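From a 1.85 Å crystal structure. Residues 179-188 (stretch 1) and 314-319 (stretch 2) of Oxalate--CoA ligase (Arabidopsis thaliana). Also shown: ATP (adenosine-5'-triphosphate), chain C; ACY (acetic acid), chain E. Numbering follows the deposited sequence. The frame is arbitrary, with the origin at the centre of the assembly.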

ATOM      1  N   GLY A 179       9.084   6.497 -11.487  1.00 29.69           N
ATOM      2  CA  GLY A 179       7.887   7.358 -11.468  1.00 27.94           C
ATOM      3  C   GLY A 179       6.667   6.785 -12.179  1.00 23.94           C
ATOM      4  O   GLY A 179       6.738   6.424 -13.367  1.00 24.82           O
ATOM      5  N   VAL A 180       5.541   6.733 -11.467  1.00 24.43           N
ATOM      6  CA  VAL A 180       4.338   6.084 -11.952  1.00 20.54           C
ATOM      7  C   VAL A 180       3.144   7.032 -12.024  1.00 19.22           C
ATOM      8  O   VAL A 180       2.602   7.379 -11.004  1.00 18.94           O
ATOM      9  N   PRO A 181       2.734   7.419 -13.232  1.00 19.05           N
ATOM     10  CA  PRO A 181       1.536   8.246 -13.417  1.00 18.90           C
ATOM     11  C   PRO A 181       0.302   7.353 -13.513  1.00 18.24           C
ATOM     12  O   PRO A 181       0.315   6.355 -14.246  1.00 18.77           O
ATOM     13  N   LEU A 182      -0.719   7.705 -12.732  1.00 17.15           N
ATOM     14  CA  LEU A 182      -1.987   6.979 -12.692  1.00 16.86           C
ATOM     15  C   LEU A 182      -3.129   7.940 -12.969  1.00 16.91           C
ATOM     16  O   LEU A 182      -3.093   9.088 -12.530  1.00 18.26           O
ATOM     17  N   THR A 183      -4.119   7.466 -13.727  1.00 17.09           N
ATOM     18  CA  THR A 183      -5.212   8.300 -14.196  1.00 15.51           C
ATOM     19  C   THR A 183      -6.473   8.167 -13.310  1.00 15.42           C
ATOM     20  O   THR A 183      -6.568   7.316 -12.414  1.00 13.73           O
ATOM     21  N   GLN A 184      -7.474   8.997 -13.620  1.00 14.72           N
ATOM     22  CA  GLN A 184      -8.802   8.880 -13.017  1.00 13.88           C
ATOM     23  C   GLN A 184      -9.327   7.485 -13.251  1.00 13.73           C
ATOM     24  O   GLN A 184      -9.945   6.852 -12.379  1.00 14.10           O
ATOM     25  N   LEU A 185      -9.087   7.011 -14.468  1.00 13.57           N
ATOM     26  CA  LEU A 185      -9.573   5.684 -14.825  1.00 14.80           C
ATOM     27  C   LEU A 185      -8.858   4.602 -14.031  1.00 14.22           C
ATOM     28  O   LEU A 185      -9.500   3.658 -13.533  1.00 12.99           O
ATOM     29  N   ASN A 186      -7.524   4.705 -13.915  1.00 14.04           N
ATOM     30  CA  ASN A 186      -6.788   3.761 -13.086  1.00 13.25           C
ATOM     31  C   ASN A 186      -7.429   3.675 -11.668  1.00 16.60           C
ATOM     32  O   ASN A 186      -7.706   2.566 -11.123  1.00 15.68           O
ATOM     33  N   LEU A 187      -7.649   4.842 -11.063  1.00 15.23           N
ATOM     34  CA  LEU A 187      -8.164   4.898  -9.679  1.00 13.14           C
ATOM     35  C   LEU A 187      -9.574   4.304  -9.580  1.00 14.49           C
ATOM     36  O   LEU A 187      -9.866   3.519  -8.678  1.00 13.75           O
ATOM     37  N   ALA A 188     -10.462   4.727 -10.485  1.00 13.64           N
ATOM     38  CA  ALA A 188     -11.829   4.199 -10.499  1.00 14.85           C
ATOM     39  C   ALA A 188     -11.864   2.682 -10.668  1.00 14.20           C
ATOM     40  O   ALA A 188     -12.583   1.978  -9.978  1.00 13.93           O
ATOM     41  N   MET A 314       0.609  -3.773  -6.438  1.00 13.93           N
ATOM     42  CA  MET A 314       1.822  -3.000  -6.716  1.00 13.81           C
ATOM     43  C   MET A 314       1.434  -1.630  -7.230  1.00 14.73           C
ATOM     44  O   MET A 314       0.316  -1.408  -7.710  1.00 15.28           O
ATOM     45  N   THR A 315       2.355  -0.680  -7.114  1.00 14.03           N
ATOM     46  CA  THR A 315       2.054   0.682  -7.491  1.00 13.57           C
ATOM     47  C   THR A 315       1.604   0.756  -8.961  1.00 15.49           C
ATOM     48  O   THR A 315       0.705   1.497  -9.272  1.00 14.16           O
ATOM     49  N   GLU A 316       2.273   0.017  -9.834  1.00 15.94           N
ATOM     50  CA  GLU A 316       1.954   0.071 -11.280  1.00 17.29           C
ATOM     51  C   GLU A 316       0.568  -0.464 -11.667  1.00 19.09           C
ATOM     52  O   GLU A 316       0.065  -0.195 -12.773  1.00 17.29           O
ATOM     53  N   ALA A 317      -0.024  -1.239 -10.769  1.00 17.73           N
ATOM     54  CA  ALA A 317      -1.380  -1.797 -10.952  1.00 17.31           C
ATOM     55  C   ALA A 317      -2.414  -0.940 -10.204  1.00 16.03           C
ATOM     56  O   ALA A 317      -3.526  -1.391  -9.991  1.00 16.06           O
ATOM     57  N   THR A 318      -2.024   0.259  -9.752  1.00 14.74           N
ATOM     58  CA  THR A 318      -2.898   1.072  -8.860  1.00 15.35           C
ATOM     59  C   THR A 318      -3.344   0.149  -7.674  1.00 15.83           C
ATOM     60  O   THR A 318      -4.521   0.055  -7.330  1.00 17.01           O
ATOM     61  N   HIS A 319      -2.362  -0.503  -7.081  1.00 16.21           N
ATOM     62  CA  HIS A 319      -2.558  -1.431  -5.951  1.00 15.25           C
ATOM     63  C   HIS A 319      -3.076  -2.815  -6.447  1.00 15.72           C
ATOM     64  O   HIS A 319      -2.319  -3.570  -7.062  1.00 15.21           O
TER

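No hydrogen bond joins these two stretches, although Thr-318, the residue with the most area covered by the other stretch, is polar. The packing is by van der Waals contact, and the two sides together bury 306 Å².

Thr-318 has the largest covered area of any residue here. Its backbone is unusual too, with phi/psi of 51/50, both positive. Its CA-to-CB bond points toward stretch 1, and chi1 is m (-48°). Three side chains meet it. Thr-318 OG1 lies 3.4 Å from Leu-182 CD2 and 3.3 Å from Asn-186 CB. Both neighbours are carbons, so these are contacts without hydrogen bonding; OG1 is satisfied elsewhere in the structure. Thr-318 CG2 packs 3.8 Å from Leu-187 CD2.

Leu-182 points toward stretch 2, with chi1 m and chi2 t. Besides the touch on Thr-318, Leu-182 CD1 lies 3.9 Å from Thr-315 O. That carbonyl oxygen is already used within its own turn, where Thr-318 N donates to Thr-315 O at 3.0 Å. Leu-187 (m, t) starts away from stretch 2, but its end comes nearer and so reaches Thr-318.

Val-180 also points in, with chi1 t. Val-180 CB is 4.0 Å from Thr-315 CG2. Val-180 CG1 is 4.2 Å from Glu-316 CA, and Val-180 CG2 is 4.3 Å from Glu-316 CG. Glu-316 has its CA-to-CB bond directed away, so the contact involves its backbone and the aliphatic part of its side chain. Between Val-180 and Leu-182 in the strand, Pro-181 is out of reach.

Asn-186 points toward stretch 2 with chi1 m, but its polar bonds here are made within stretch 1. Thr-183 N donates to Asn-186 OD1 at 2.9 Å. Asn-186 N donates to Thr-183 OG1, also at 2.9 Å, and this bond caps the helix that begins at Gln-184. The reciprocal pair ties the end of the strand to the first turn of the helix.

Stretch 2 also binds ligands. Thr-315 is set sideways, with chi1 m. Its methyl meets Val-180, while Thr-315 N donates to ATP O1A at 2.9 Å. Thr-315 OG1 also lies 3.0 Å from ATP O1A. Met-314 CB approaches ATP C5' at 3.4 Å. His-319 has chi1 t, and the end of its side chain leads away from stretch 1. His-319 ND1 donates to ACY OXT at 2.7 Å, with ACY OXT at the ring edge, near its plane. The acetic acid probably comes from the crystallisation liquor.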

ATOM      1  CB  VAL A 180       3.964   4.876 -11.046  1.00 20.46           C
ATOM      2  CG1 VAL A 180       2.763   4.149 -11.615  1.00 17.31           C
ATOM      3  CG2 VAL A 180       5.142   3.923 -10.963  1.00 22.89           C
ATOM      4  CB  PRO A 181       1.797   9.001 -14.717  1.00 20.49           C
ATOM      5  CG  PRO A 181       2.675   8.112 -15.484  1.00 24.30           C
ATOM      6  CD  PRO A 181       3.475   7.238 -14.488  1.00 22.23           C
ATOM      7  CB  LEU A 182      -2.183   6.342 -11.299  1.00 15.09           C
ATOM      8  CG  LEU A 182      -0.976   5.392 -11.021  1.00 15.32           C
ATOM      9  CD1 LEU A 182      -1.054   4.949  -9.514  1.00 15.38           C
ATOM     10  CD2 LEU A 182      -0.976   4.134 -11.955  1.00 17.51           C
ATOM     11  CB  THR A 183      -5.635   7.891 -15.609  1.00 13.44           C
ATOM     12  OG1 THR A 183      -5.968   6.496 -15.546  1.00 13.82           O
ATOM     13  CG2 THR A 183      -4.459   8.094 -16.606  1.00 13.84           C
ATOM     14  CB  GLN A 184      -9.779   9.907 -13.644  1.00 14.05           C
ATOM     15  CG  GLN A 184      -9.643  11.316 -13.061  1.00 15.69           C
ATOM     16  CD  GLN A 184     -10.534  11.537 -11.828  1.00 16.02           C
ATOM     17  OE1 GLN A 184     -11.151  10.627 -11.316  1.00 15.91           O
ATOM     18  NE2 GLN A 184     -10.605  12.783 -11.375  1.00 17.36           N
ATOM     19  CB  LEU A 185      -9.425   5.462 -16.337  1.00 14.13           C
ATOM     20  CG  LEU A 185      -9.720   4.036 -16.886  1.00 15.76           C
ATOM     21  CD1 LEU A 185     -11.143   3.586 -16.573  1.00 15.30           C
ATOM     22  CD2 LEU A 185      -9.435   3.964 -18.440  1.00 16.24           C
ATOM     23  CB  ASN A 186      -5.317   4.194 -12.940  1.00 13.39           C
ATOM     24  CG  ASN A 186      -4.452   3.983 -14.195  1.00 15.32           C
ATOM     25  OD1 ASN A 186      -3.484   4.720 -14.384  1.00 14.31           O
ATOM     26  ND2 ASN A 186      -4.778   2.998 -15.056  1.00 15.62           N
ATOM     27  CB  LEU A 187      -8.185   6.348  -9.165  1.00 14.07           C
ATOM     28  CG  LEU A 187      -6.788   7.018  -9.028  1.00 17.22           C
ATOM     29  CD1 LEU A 187      -6.994   8.453  -8.520  1.00 19.48           C
ATOM     30  CD2 LEU A 187      -5.930   6.338  -8.023  1.00 17.27           C
ATOM     31  CB  ALA A 188     -12.634   4.860 -11.624  1.00 14.83           C
ATOM     32  CB  MET A 314       2.727  -3.760  -7.720  1.00 14.20           C
ATOM     33  CG  MET A 314       2.172  -3.825  -9.165  1.00 14.26           C
ATOM     34  SD  MET A 314       3.156  -5.007 -10.142  1.00 19.89           S
ATOM     35  CE  MET A 314       4.861  -4.452  -9.947  1.00 19.03           C
ATOM     36  CB  THR A 315       3.312   1.589  -7.292  1.00 20.66           C
ATOM     37  OG1 THR A 315       3.715   1.516  -5.926  1.00 19.57           O
ATOM     38  CG2 THR A 315       3.002   3.034  -7.611  1.00 19.09           C
ATOM     39  CB  GLU A 316       2.996  -0.722 -12.084  1.00 15.94           C
ATOM     40  CG  GLU A 316       4.373  -0.116 -12.141  1.00 17.61           C
ATOM     41  CD  GLU A 316       5.286  -0.675 -11.016  1.00 22.32           C
ATOM     42  OE1 GLU A 316       4.773  -0.975  -9.917  1.00 20.71           O
ATOM     43  OE2 GLU A 316       6.511  -0.816 -11.271  1.00 21.64           O
ATOM     44  CB  ALA A 317      -1.400  -3.282 -10.395  1.00 13.70           C
ATOM     45  CB  THR A 318      -4.117   1.697  -9.635  1.00 14.26           C
ATOM     46  OG1 THR A 318      -3.582   2.298 -10.812  1.00 17.43           O
ATOM     47  CG2 THR A 318      -4.798   2.833  -8.821  1.00 15.24           C
ATOM     48  CB  HIS A 319      -3.482  -0.793  -4.856  1.00 12.40           C
ATOM     49  CG  HIS A 319      -3.476  -1.554  -3.552  1.00 14.91           C
ATOM     50  ND1 HIS A 319      -2.315  -1.916  -2.896  1.00 15.09           N
ATOM     51  CD2 HIS A 319      -4.506  -2.057  -2.807  1.00 17.23           C
ATOM     52  CE1 HIS A 319      -2.630  -2.612  -1.805  1.00 17.14           C
ATOM     53  NE2 HIS A 319      -3.949  -2.713  -1.728  1.00 17.44           N
TER
HETATM   54  PG  ATP C 601      10.466  -1.181  -6.568  0.84 33.82           P
HETATM   55  O1G ATP C 601      11.449  -2.347  -6.673  0.78 36.87           O
HETATM   56  O2G ATP C 601      11.132   0.150  -6.554  0.82 33.98           O
HETATM   57  O3G ATP C 601       9.385  -1.269  -7.643  0.91 32.63           O
HETATM   58  PB  ATP C 601       8.508  -2.334  -4.788  0.82 25.58           P
HETATM   59  O1B ATP C 601       8.570  -2.766  -3.339  1.00 24.38           O
HETATM   60  O2B ATP C 601       8.470  -3.337  -5.884  0.74 24.29           O
HETATM   61  O3B ATP C 601       9.707  -1.266  -5.126  1.00 32.72           O
HETATM   62  PA  ATP C 601       5.660  -1.609  -4.489  1.00 23.36           P
HETATM   63  O1A ATP C 601       4.835  -1.287  -5.728  1.00 23.00           O
HETATM   64  O2A ATP C 601       5.437  -0.851  -3.239  1.00 23.78           O
HETATM   65  O3A ATP C 601       7.203  -1.353  -4.885  1.00 30.58           O
HETATM   66  O5' ATP C 601       5.603  -3.190  -4.239  1.00 19.43           O
HETATM   67  C5' ATP C 601       4.970  -4.135  -5.137  1.00 18.85           C
HETATM   68  C4' ATP C 601       5.706  -5.472  -4.941  1.00 19.89           C
HETATM   69  O4' ATP C 601       5.407  -5.984  -3.629  1.00 19.06           O
HETATM   70  C3' ATP C 601       5.176  -6.555  -5.828  1.00 19.46           C
HETATM   71  O3' ATP C 601       5.769  -6.452  -7.121  1.00 20.78           O
HETATM   72  C2' ATP C 601       5.589  -7.820  -5.105  1.00 20.24           C
HETATM   73  O2' ATP C 601       6.999  -8.026  -5.288  1.00 22.70           O
HETATM   74  C1' ATP C 601       5.419  -7.399  -3.674  1.00 17.88           C
HETATM   75  N9  ATP C 601       4.142  -7.871  -3.088  1.00 16.30           N
HETATM   76  C8  ATP C 601       2.972  -7.224  -3.002  1.00 16.32           C
HETATM   77  N7  ATP C 601       2.062  -8.020  -2.360  1.00 15.32           N
HETATM   78  C5  ATP C 601       2.714  -9.181  -2.026  1.00 16.70           C
HETATM   79  C6  ATP C 601       2.349 -10.431  -1.318  1.00 17.63           C
HETATM   80  N6  ATP C 601       1.091 -10.574  -0.783  1.00 16.26           N
HETATM   81  N1  ATP C 601       3.322 -11.361  -1.186  1.00 19.81           N
HETATM   82  C2  ATP C 601       4.571 -11.185  -1.675  1.00 21.74           C
HETATM   83  N3  ATP C 601       4.976 -10.072  -2.340  1.00 19.96           N
HETATM   84  C4  ATP C 601       4.071  -9.067  -2.514  1.00 16.67           C
HETATM   85  C   ACY E 603       0.961  -2.536  -2.647  1.00 23.69           C
HETATM   86  O   ACY E 603       0.407  -3.016  -1.592  1.00 24.14           O
HETATM   87  OXT ACY E 603       0.327  -2.004  -3.607  1.00 22.33           O
HETATM   88  CH3 ACY E 603       2.456  -2.654  -2.785  1.00 20.30           C